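Local atomic coordinates of OxyA protein (Actinoplanes teichomyceticus, PDB entry 5HH3), a protein that is a heme-thiolate cytochrome P450 that probably catalyses a phenolic coupling step, cyclising the peptide precursor in glycopeptide antibiotic biosynthesis. Residues B[124-127]-B[128-132]; B[134-137]-B[138-142]; B[221-225]-B[226-230]. All coordinates share one frame; numbering follows the deposited sequence.

Contact 1: residues B[124-127]-B[128-132]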
ATOM      1  N   ARG B 124      -5.246   7.042  39.926  1.00 48.00           N
ATOM      2  CA  ARG B 124      -4.400   8.223  40.117  1.00 48.89           C
ATOM      3  C   ARG B 124      -4.028   8.920  38.812  1.00 46.32           C
ATOM      4  O   ARG B 124      -4.010  10.153  38.757  1.00 45.75           O
ATOM      5  CB  ARG B 124      -3.121   7.881  40.892  1.00 52.83           C
ATOM      6  CG  ARG B 124      -3.346   7.633  42.373  1.00 57.61           C
ATOM      7  CD  ARG B 124      -2.032   7.567  43.143  1.00 61.39           C
ATOM      8  NE  ARG B 124      -1.307   6.329  42.842  1.00 64.66           N
ATOM      9  CZ  ARG B 124      -1.520   5.134  43.412  1.00 66.72           C
ATOM     10  NH1 ARG B 124      -2.441   4.959  44.365  1.00 68.77           N
ATOM     11  NH2 ARG B 124      -0.791   4.091  43.024  1.00 66.26           N
ATOM     12  N   VAL B 125      -3.710   8.149  37.766  1.00 43.72           N
ATOM     13  CA  VAL B 125      -3.360   8.749  36.476  1.00 42.04           C
ATOM     14  C   VAL B 125      -4.547   9.542  35.934  1.00 41.78           C
ATOM     15  O   VAL B 125      -4.373  10.662  35.458  1.00 41.21           O
ATOM     16  CB  VAL B 125      -2.888   7.708  35.449  1.00 41.21           C
ATOM     17  CG1 VAL B 125      -2.802   8.318  34.049  1.00 40.68           C
ATOM     18  CG2 VAL B 125      -1.536   7.148  35.868  1.00 41.58           C
ATOM     19  N   VAL B 126      -5.741   8.959  36.010  1.00 41.43           N
ATOM     20  CA  VAL B 126      -6.937   9.645  35.564  1.00 42.37           C
ATOM     21  C   VAL B 126      -7.174  10.950  36.366  1.00 42.21           C
ATOM     22  O   VAL B 126      -7.414  12.000  35.772  1.00 41.62           O
ATOM     23  CB  VAL B 126      -8.199   8.800  35.725  1.00 43.97           C
ATOM     24  CG1 VAL B 126      -9.339   9.512  35.028  1.00 46.42           C
ATOM     25  CG2 VAL B 126      -8.020   7.397  35.163  1.00 45.79           C
ATOM     26  N   GLN B 127      -7.100  10.875  37.695  1.00 42.43           N
ATOM     27  CA  GLN B 127      -7.306  12.071  38.534  1.00 44.30           C
ATOM     28  C   GLN B 127      -6.282  13.166  38.231  1.00 44.68           C
ATOM     29  O   GLN B 127      -6.653  14.330  38.152  1.00 44.98           O
ATOM     30  CB  GLN B 127      -7.303  11.726  40.034  1.00 45.56           C
ATOM     31  CG  GLN B 127      -8.479  10.862  40.471  1.00 45.75           C
ATOM     32  CD  GLN B 127      -9.828  11.513  40.206  1.00 45.97           C
ATOM     33  OE1 GLN B 127     -10.040  12.678  40.531  1.00 47.23           O
ATOM     34  NE2 GLN B 127     -10.742  10.767  39.616  1.00 45.19           N
ATOM     35  N   ASP B 128      -5.020  12.789  38.013  1.00 44.63           N
ATOM     36  CA  ASP B 128      -3.964  13.762  37.654  1.00 45.73           C
ATOM     37  C   ASP B 128      -4.250  14.422  36.296  1.00 43.79           C
ATOM     38  O   ASP B 128      -4.165  15.635  36.160  1.00 44.50           O
ATOM     39  CB  ASP B 128      -2.567  13.108  37.629  1.00 46.72           C
ATOM     40  CG  ASP B 128      -2.065  12.704  39.014  1.00 49.23           C
ATOM     41  OD1 ASP B 128      -2.397  13.381  40.013  1.00 51.77           O
ATOM     42  OD2 ASP B 128      -1.323  11.699  39.105  1.00 50.10           O
ATOM     43  N   SER B 129      -4.616  13.626  35.298  1.00 41.73           N
ATOM     44  CA  SER B 129      -4.958  14.168  33.985  1.00 40.72           C
ATOM     45  C   SER B 129      -6.137  15.154  34.076  1.00 40.70           C
ATOM     46  O   SER B 129      -6.117  16.210  33.441  1.00 40.63           O
ATOM     47  CB  SER B 129      -5.258  13.036  32.983  1.00 39.92           C
ATOM     48  OG  SER B 129      -4.077  12.260  32.761  1.00 39.84           O
ATOM     49  N   LEU B 130      -7.147  14.809  34.874  1.00 40.25           N
ATOM     50  CA  LEU B 130      -8.331  15.677  35.056  1.00 40.45           C
ATOM     51  C   LEU B 130      -8.013  16.952  35.843  1.00 41.94           C
ATOM     52  O   LEU B 130      -8.544  18.023  35.527  1.00 42.23           O
ATOM     53  CB  LEU B 130      -9.495  14.902  35.697  1.00 39.66           C
ATOM     54  CG  LEU B 130     -10.065  13.748  34.860  1.00 37.57           C
ATOM     55  CD1 LEU B 130     -10.915  12.814  35.702  1.00 37.71           C
ATOM     56  CD2 LEU B 130     -10.874  14.259  33.698  1.00 37.57           C
ATOM     57  N   ASP B 131      -7.130  16.850  36.838  1.00 42.61           N
ATOM     58  CA  ASP B 131      -6.629  18.040  37.548  1.00 44.74           C
ATOM     59  C   ASP B 131      -5.916  18.990  36.582  1.00 44.26           C
ATOM     60  O   ASP B 131      -6.140  20.190  36.637  1.00 44.15           O
ATOM     61  CB  ASP B 131      -5.673  17.669  38.712  1.00 46.45           C
ATOM     62  CG  ASP B 131      -6.387  16.991  39.887  1.00 47.57           C
ATOM     63  OD1 ASP B 131      -7.630  16.938  39.880  1.00 48.40           O
ATOM     64  OD2 ASP B 131      -5.707  16.498  40.820  1.00 48.83           O
ATOM     65  N   ALA B 132      -5.056  18.454  35.714  1.00 42.46           N
ATOM     66  CA  ALA B 132      -4.344  19.279  34.719  1.00 43.28           C
ATOM     67  C   ALA B 132      -5.299  19.963  33.716  1.00 42.71           C
ATOM     68  O   ALA B 132      -5.080  21.101  33.333  1.00 42.73           O
ATOM     69  CB  ALA B 132      -3.318  18.439  33.962  1.00 42.86           C
TER

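Contact 2: residues B[134-137]-B[138-142]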
ATOM      1  N   GLU B 134      -8.497  20.699  34.337  1.00 45.63           N
ATOM      2  CA  GLU B 134      -9.187  21.718  35.143  1.00 48.50           C
ATOM      3  C   GLU B 134      -8.315  22.971  35.337  1.00 48.91           C
ATOM      4  O   GLU B 134      -8.794  24.094  35.157  1.00 49.78           O
ATOM      5  CB  GLU B 134      -9.663  21.139  36.487  1.00 50.65           C
ATOM      6  CG  GLU B 134     -10.722  21.993  37.178  1.00 54.82           C
ATOM      7  CD  GLU B 134     -11.492  21.283  38.290  1.00 57.07           C
ATOM      8  OE1 GLU B 134     -11.110  20.183  38.753  1.00 57.71           O
ATOM      9  OE2 GLU B 134     -12.510  21.861  38.717  1.00 62.19           O
ATOM     10  N   ALA B 135      -7.033  22.779  35.635  1.00 47.75           N
ATOM     11  CA  ALA B 135      -6.112  23.907  35.788  1.00 49.10           C
ATOM     12  C   ALA B 135      -5.868  24.704  34.504  1.00 49.23           C
ATOM     13  O   ALA B 135      -5.589  25.900  34.584  1.00 50.37           O
ATOM     14  CB  ALA B 135      -4.786  23.453  36.398  1.00 49.43           C
ATOM     15  N   LEU B 136      -5.963  24.072  33.331  1.00 47.90           N
ATOM     16  CA  LEU B 136      -5.856  24.811  32.056  1.00 49.02           C
ATOM     17  C   LEU B 136      -7.041  25.740  31.822  1.00 49.97           C
ATOM     18  O   LEU B 136      -6.866  26.857  31.342  1.00 51.51           O
ATOM     19  CB  LEU B 136      -5.721  23.874  30.851  1.00 48.05           C
ATOM     20  CG  LEU B 136      -4.386  23.151  30.746  1.00 47.94           C
ATOM     21  CD1 LEU B 136      -4.553  21.924  29.880  1.00 46.47           C
ATOM     22  CD2 LEU B 136      -3.292  24.071  30.219  1.00 49.85           C
ATOM     23  N   GLY B 137      -8.235  25.269  32.165  1.00 49.45           N
ATOM     24  CA  GLY B 137      -9.466  26.039  31.993  1.00 50.46           C
ATOM     25  C   GLY B 137     -10.011  25.826  30.598  1.00 50.03           C
ATOM     26  O   GLY B 137      -9.251  25.618  29.656  1.00 49.43           O
ATOM     27  N   GLY B 138     -11.335  25.875  30.465  1.00 50.31           N
ATOM     28  CA  GLY B 138     -11.987  25.643  29.184  1.00 49.84           C
ATOM     29  C   GLY B 138     -11.776  26.819  28.243  1.00 51.60           C
ATOM     30  O   GLY B 138     -11.546  27.940  28.706  1.00 53.58           O
ATOM     31  N   PRO B 139     -11.821  26.592  26.935  1.00 51.55           N
ATOM     32  CA  PRO B 139     -12.004  25.274  26.312  1.00 49.85           C
ATOM     33  C   PRO B 139     -10.685  24.496  26.184  1.00 48.50           C
ATOM     34  O   PRO B 139      -9.647  25.103  25.925  1.00 49.65           O
ATOM     35  CB  PRO B 139     -12.565  25.630  24.934  1.00 50.14           C
ATOM     36  CG  PRO B 139     -11.942  26.937  24.622  1.00 52.34           C
ATOM     37  CD  PRO B 139     -11.838  27.679  25.938  1.00 53.73           C
ATOM     38  N   VAL B 140     -10.732  23.178  26.373  1.00 46.88           N
ATOM     39  CA  VAL B 140      -9.539  22.311  26.335  1.00 45.03           C
ATOM     40  C   VAL B 140      -9.691  21.248  25.231  1.00 42.91           C
ATOM     41  O   VAL B 140     -10.770  20.680  25.060  1.00 42.01           O
ATOM     42  CB  VAL B 140      -9.299  21.599  27.688  1.00 44.59           C
ATOM     43  CG1 VAL B 140      -8.092  20.664  27.623  1.00 44.49           C
ATOM     44  CG2 VAL B 140      -9.081  22.592  28.812  1.00 47.13           C
ATOM     45  N   ASP B 141      -8.599  20.957  24.523  1.00 42.05           N
ATOM     46  CA  ASP B 141      -8.557  19.841  23.570  1.00 40.66           C
ATOM     47  C   ASP B 141      -8.351  18.494  24.284  1.00 38.84           C
ATOM     48  O   ASP B 141      -7.256  18.174  24.732  1.00 38.76           O
ATOM     49  CB  ASP B 141      -7.458  20.065  22.533  1.00 41.19           C
ATOM     50  CG  ASP B 141      -7.569  19.121  21.333  1.00 40.15           C
ATOM     51  OD1 ASP B 141      -8.318  18.105  21.351  1.00 38.41           O
ATOM     52  OD2 ASP B 141      -6.865  19.387  20.347  1.00 41.97           O
ATOM     53  N   PHE B 142      -9.405  17.690  24.340  1.00 37.43           N
ATOM     54  CA  PHE B 142      -9.364  16.396  25.022  1.00 36.68           C
ATOM     55  C   PHE B 142      -8.557  15.293  24.277  1.00 35.94           C
ATOM     56  O   PHE B 142      -8.324  14.227  24.847  1.00 35.65           O
ATOM     57  CB  PHE B 142     -10.789  15.913  25.358  1.00 35.49           C
ATOM     58  CG  PHE B 142     -11.308  16.441  26.676  1.00 37.17           C
ATOM     59  CD1 PHE B 142     -11.324  17.801  26.935  1.00 37.93           C
ATOM     60  CD2 PHE B 142     -11.763  15.575  27.666  1.00 36.92           C
ATOM     61  CE1 PHE B 142     -11.807  18.293  28.133  1.00 39.50           C
ATOM     62  CE2 PHE B 142     -12.227  16.071  28.877  1.00 37.69           C
ATOM     63  CZ  PHE B 142     -12.253  17.426  29.107  1.00 39.13           C
TER

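Contact 3: residues B[221-225]-B[226-230]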
ATOM      1  N   ASP B 221      14.615 -17.212  30.407  1.00 70.23           N
ATOM      2  CA  ASP B 221      15.529 -17.753  29.409  1.00 72.38           C
ATOM      3  C   ASP B 221      14.915 -17.819  28.011  1.00 67.69           C
ATOM      4  O   ASP B 221      15.542 -17.373  27.039  1.00 67.97           O
ATOM      5  CB  ASP B 221      16.058 -19.123  29.805  1.00 77.37           C
ATOM      6  CG  ASP B 221      17.433 -19.392  29.209  1.00 82.87           C
ATOM      7  OD1 ASP B 221      18.191 -18.398  29.049  1.00 85.30           O
ATOM      8  OD2 ASP B 221      17.757 -20.568  28.905  1.00 83.35           O
ATOM      9  N   GLU B 222      13.671 -18.297  27.926  1.00 62.16           N
ATOM     10  CA  GLU B 222      13.072 -18.631  26.650  1.00 57.42           C
ATOM     11  C   GLU B 222      12.669 -17.406  25.818  1.00 53.22           C
ATOM     12  O   GLU B 222      12.301 -17.566  24.658  1.00 50.70           O
ATOM     13  CB  GLU B 222      11.879 -19.589  26.843  1.00 57.19           C
ATOM     14  CG  GLU B 222      12.211 -20.953  27.484  1.00 60.29           C
ATOM     15  CD  GLU B 222      12.934 -21.956  26.562  1.00 61.65           C
ATOM     16  OE1 GLU B 222      12.850 -21.862  25.319  1.00 60.86           O
ATOM     17  OE2 GLU B 222      13.595 -22.885  27.082  1.00 64.75           O
ATOM     18  N   ILE B 223      12.706 -16.200  26.400  1.00 50.57           N
ATOM     19  CA  ILE B 223      12.383 -14.960  25.668  1.00 47.02           C
ATOM     20  C   ILE B 223      13.648 -14.119  25.476  1.00 47.48           C
ATOM     21  O   ILE B 223      14.489 -14.038  26.377  1.00 47.51           O
ATOM     22  CB  ILE B 223      11.244 -14.155  26.348  1.00 45.61           C
ATOM     23  CG1 ILE B 223      10.693 -13.094  25.380  1.00 43.68           C
ATOM     24  CG2 ILE B 223      11.685 -13.516  27.665  1.00 46.65           C
ATOM     25  CD1 ILE B 223       9.395 -12.469  25.819  1.00 42.57           C
ATOM     26  N   THR B 224      13.804 -13.524  24.295  1.00 46.26           N
ATOM     27  CA  THR B 224      15.010 -12.723  23.997  1.00 47.76           C
ATOM     28  C   THR B 224      14.790 -11.244  24.360  1.00 47.31           C
ATOM     29  O   THR B 224      13.633 -10.783  24.519  1.00 44.99           O
ATOM     30  CB  THR B 224      15.374 -12.771  22.501  1.00 47.28           C
ATOM     31  OG1 THR B 224      14.363 -12.100  21.745  1.00 44.73           O
ATOM     32  CG2 THR B 224      15.543 -14.223  21.993  1.00 48.05           C
ATOM     33  N   ASP B 225      15.890 -10.501  24.428  1.00 49.23           N
ATOM     34  CA  ASP B 225      15.864  -9.053  24.677  1.00 49.98           C
ATOM     35  C   ASP B 225      15.085  -8.321  23.607  1.00 48.15           C
ATOM     36  O   ASP B 225      14.270  -7.460  23.937  1.00 47.09           O
ATOM     37  CB  ASP B 225      17.291  -8.471  24.774  1.00 53.32           C
ATOM     38  CG  ASP B 225      18.023  -8.947  25.991  1.00 56.82           C
ATOM     39  OD1 ASP B 225      17.356  -9.543  26.863  1.00 57.84           O
ATOM     40  OD2 ASP B 225      19.264  -8.735  26.102  1.00 60.71           O
ATOM     41  N   ALA B 226      15.310  -8.688  22.343  1.00 48.13           N
ATOM     42  CA  ALA B 226      14.606  -8.080  21.201  1.00 47.38           C
ATOM     43  C   ALA B 226      13.094  -8.273  21.251  1.00 44.93           C
ATOM     44  O   ALA B 226      12.330  -7.362  20.907  1.00 43.28           O
ATOM     45  CB  ALA B 226      15.134  -8.640  19.885  1.00 48.50           C
ATOM     46  N   GLU B 227      12.671  -9.463  21.668  1.00 44.78           N
ATOM     47  CA  GLU B 227      11.253  -9.753  21.873  1.00 42.23           C
ATOM     48  C   GLU B 227      10.646  -8.912  23.011  1.00 41.81           C
ATOM     49  O   GLU B 227       9.558  -8.372  22.847  1.00 39.99           O
ATOM     50  CB  GLU B 227      11.033 -11.251  22.118  1.00 43.13           C
ATOM     51  CG  GLU B 227      11.134 -12.084  20.836  1.00 43.54           C
ATOM     52  CD  GLU B 227      11.231 -13.582  21.077  1.00 45.26           C
ATOM     53  OE1 GLU B 227      11.863 -14.020  22.070  1.00 46.14           O
ATOM     54  OE2 GLU B 227      10.665 -14.336  20.253  1.00 46.22           O
ATOM     55  N   LEU B 228      11.336  -8.806  24.143  1.00 44.22           N
ATOM     56  CA  LEU B 228      10.888  -7.932  25.257  1.00 45.64           C
ATOM     57  C   LEU B 228      10.745  -6.474  24.814  1.00 45.44           C
ATOM     58  O   LEU B 228       9.738  -5.842  25.060  1.00 45.66           O
ATOM     59  CB  LEU B 228      11.849  -7.992  26.445  1.00 47.06           C
ATOM     60  CG  LEU B 228      11.797  -9.290  27.247  1.00 48.15           C
ATOM     61  CD1 LEU B 228      13.043  -9.410  28.101  1.00 50.45           C
ATOM     62  CD2 LEU B 228      10.538  -9.384  28.098  1.00 47.41           C
ATOM     63  N   THR B 229      11.768  -5.979  24.143  1.00 47.67           N
ATOM     64  CA  THR B 229      11.786  -4.629  23.598  1.00 48.05           C
ATOM     65  C   THR B 229      10.657  -4.414  22.628  1.00 46.14           C
ATOM     66  O   THR B 229       9.985  -3.383  22.680  1.00 44.24           O
ATOM     67  CB  THR B 229      13.165  -4.313  22.954  1.00 50.10           C
ATOM     68  OG1 THR B 229      14.094  -4.064  24.001  1.00 50.38           O
ATOM     69  CG2 THR B 229      13.117  -3.076  22.071  1.00 50.67           C
ATOM     70  N   GLY B 230      10.443  -5.395  21.755  1.00 46.40           N
ATOM     71  CA  GLY B 230       9.365  -5.355  20.788  1.00 44.82           C
ATOM     72  C   GLY B 230       7.999  -5.265  21.426  1.00 44.74           C
ATOM     73  O   GLY B 230       7.137  -4.512  20.957  1.00 44.82           O
TER
HETATM   74  O   HOH W   1      12.399 -16.657  22.123  1.00 37.51           O

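Contact 1: residues B[124-127]-B[128-132]
Val126 and Leu130, one helical turn apart, lie side by side and point the same way, and their methyl groups meet where CG1 of Val126 comes within 3.7 Å of CD1 of Leu130. The valine methyl that does the touching stands anti to the backbone N (chi1 -171°), which turns it along the helix toward the leucine; CG2 lies beside the backbone N instead. Behind this apolar pair runs regular alpha-helical hydrogen bonding. Leu130 N donates to Val126 O at 3.0 Å, with 159° at the hydrogen, and Asp128 N, Ser129 N and Asp131 N reach the carbonyls of Arg124, Val125 and Gln127 in the same i to i+4 pattern. Ser129 OG folds back over the preceding turn and lies 3.1 Å from Val125 O; OG, beside the backbone N (chi1 -65°), hydrogen-bonds with Ser149 OG on helix 142-159. On the more exposed flank, Arg124 and Asp128 carry opposite charges without pairing, as NE of Arg124 and OD2 of Asp128 remain 6.5 Å apart. Gln127 and Asp131 send their polar ends to a shared outside partner: Arg368 bonds to Gln127 OE1 through NH1 and forms a salt bridge to Asp131 OD1 through NH2, so one guanidinium spans a full turn. This is plain packing within the alpha-helical part of the P450 fold, about 12 Å from a bound heme at the side chain of Val125 and away from the heme-binding residues. Helix 112-136 packs against two neighbouring helices here: Val126 rests on Thr360, Ala361 and Ala364 of helix 351-368, while Val125 touches Thr153 and Asp157, and Ser129 touches Val150, on helix 142-159.

Contact 2: residues B[134-137]-B[138-142]
Gly137 and Val140 meet in the tight turn that takes the chain from the C-terminal end of helix 112-136 into the short strand 140-141, a helix-to-strand connection on the surface of the P450 fold. Gly137 is the first residue to leave helical geometry, and its positive phi (87°) swings the backbone out of the helix. Its carbonyl oxygen then lies against the side chain of Val140, with Gly137 O only 3.1 Å from Val140 CG2. CG2, beside the backbone N of Val140, is the branch that touches this oxygen; CG1 stands anti to that N (chi1 178°). Gly138 carries the chain onward, its N hydrogen-bonded to a glycerol that probably came from the crystallisation liquor, and the peptide bond between Gly138 and Pro139 is cis. No hydrogen bond joins 134-137 to 138-142; the turn is held by van der Waals packing and by what surrounds it. Val140 is buried, covered by Ile133, Arg145 and Trp397, and its backbone bonds to Leu395 of strand 394-396. Asp141, which ends the strand, is also the N-cap of helix 142-159, its OD1 accepting from both Val143 N and Leu393 N. Back on the last helical turn, Leu136 also touches Arg145, and it presents its CB rather than its branched end to the same valine methyl: its closest approach to Val140 is the 4.1 Å between Leu136 CB and Val140 CG2.

Contact 3: residues B[221-225]-B[226-230]
Glu227 reaches back from the first turn of helix 225-256 and grips Thr224 at two points through a single oxygen. Glu227 OE1 accepts from Thr224 N at 3.0 Å in a nearly straight bond (171° at the hydrogen), using the lone pair that faces away from the other carboxylate oxygen. Thr224 OG1 donates to that same OE1 at 3.2 Å, coming in from above the carboxylate plane. A water adds a third donor, bridging OE1 to Glu222 O. CG1 of Ile223 makes a van der Waals contact with this oxygen, 3.6 Å from Glu227 OE1. In return, Glu227 N donates to Thr224 OG1 at 3.1 Å, which closes a capping box: Thr224 is the N-cap, and its hydroxyl lies between the backbone N and the carbonyl carbon (chi1 67°), turned toward the backbone N of Glu227 in the first turn. Two backbone bonds open the helix, Leu228 N to Thr224 O and Thr229 N to Asp225 O, the latter at 2.9 Å; Thr229 OG1 makes a weak bond to the same Asp225 oxygen. Charge pairing points elsewhere, since Asp225 OD1 forms a salt bridge with NH2 of Arg204 on helix 182-205, a group that also hydrogen-bonds to Ile223 O. Apolar packing occupies the buried side. The side chains of Ile223 and Leu228 cross at about a right angle, CD1 of the isoleucine 4.0 Å from CD2 of the leucine. Ile223 and Leu228 both pack on Val215 of helix 211-219, and Ile223 touches Met105 and Val106 of helix 98-106.

Following the chain from the N terminus, contact 1 lies wholly within helix 112-136 and closes no loop beyond the helical turn. Contact 2 comes next, with its centre about 12 Å away, where the same helix ends and the chain turns into strand 140-141 and then helix 142-159. Arg368 of helix 351-368 pairs with side chains from both. Contact 3 follows much later and apart from them, its centre about 33 Å from that of contact 1 and 41 Å from that of contact 2; it joins the loop after helix 211-219 to the start of helix 225-256. The three occur in series, with no nesting or crossing.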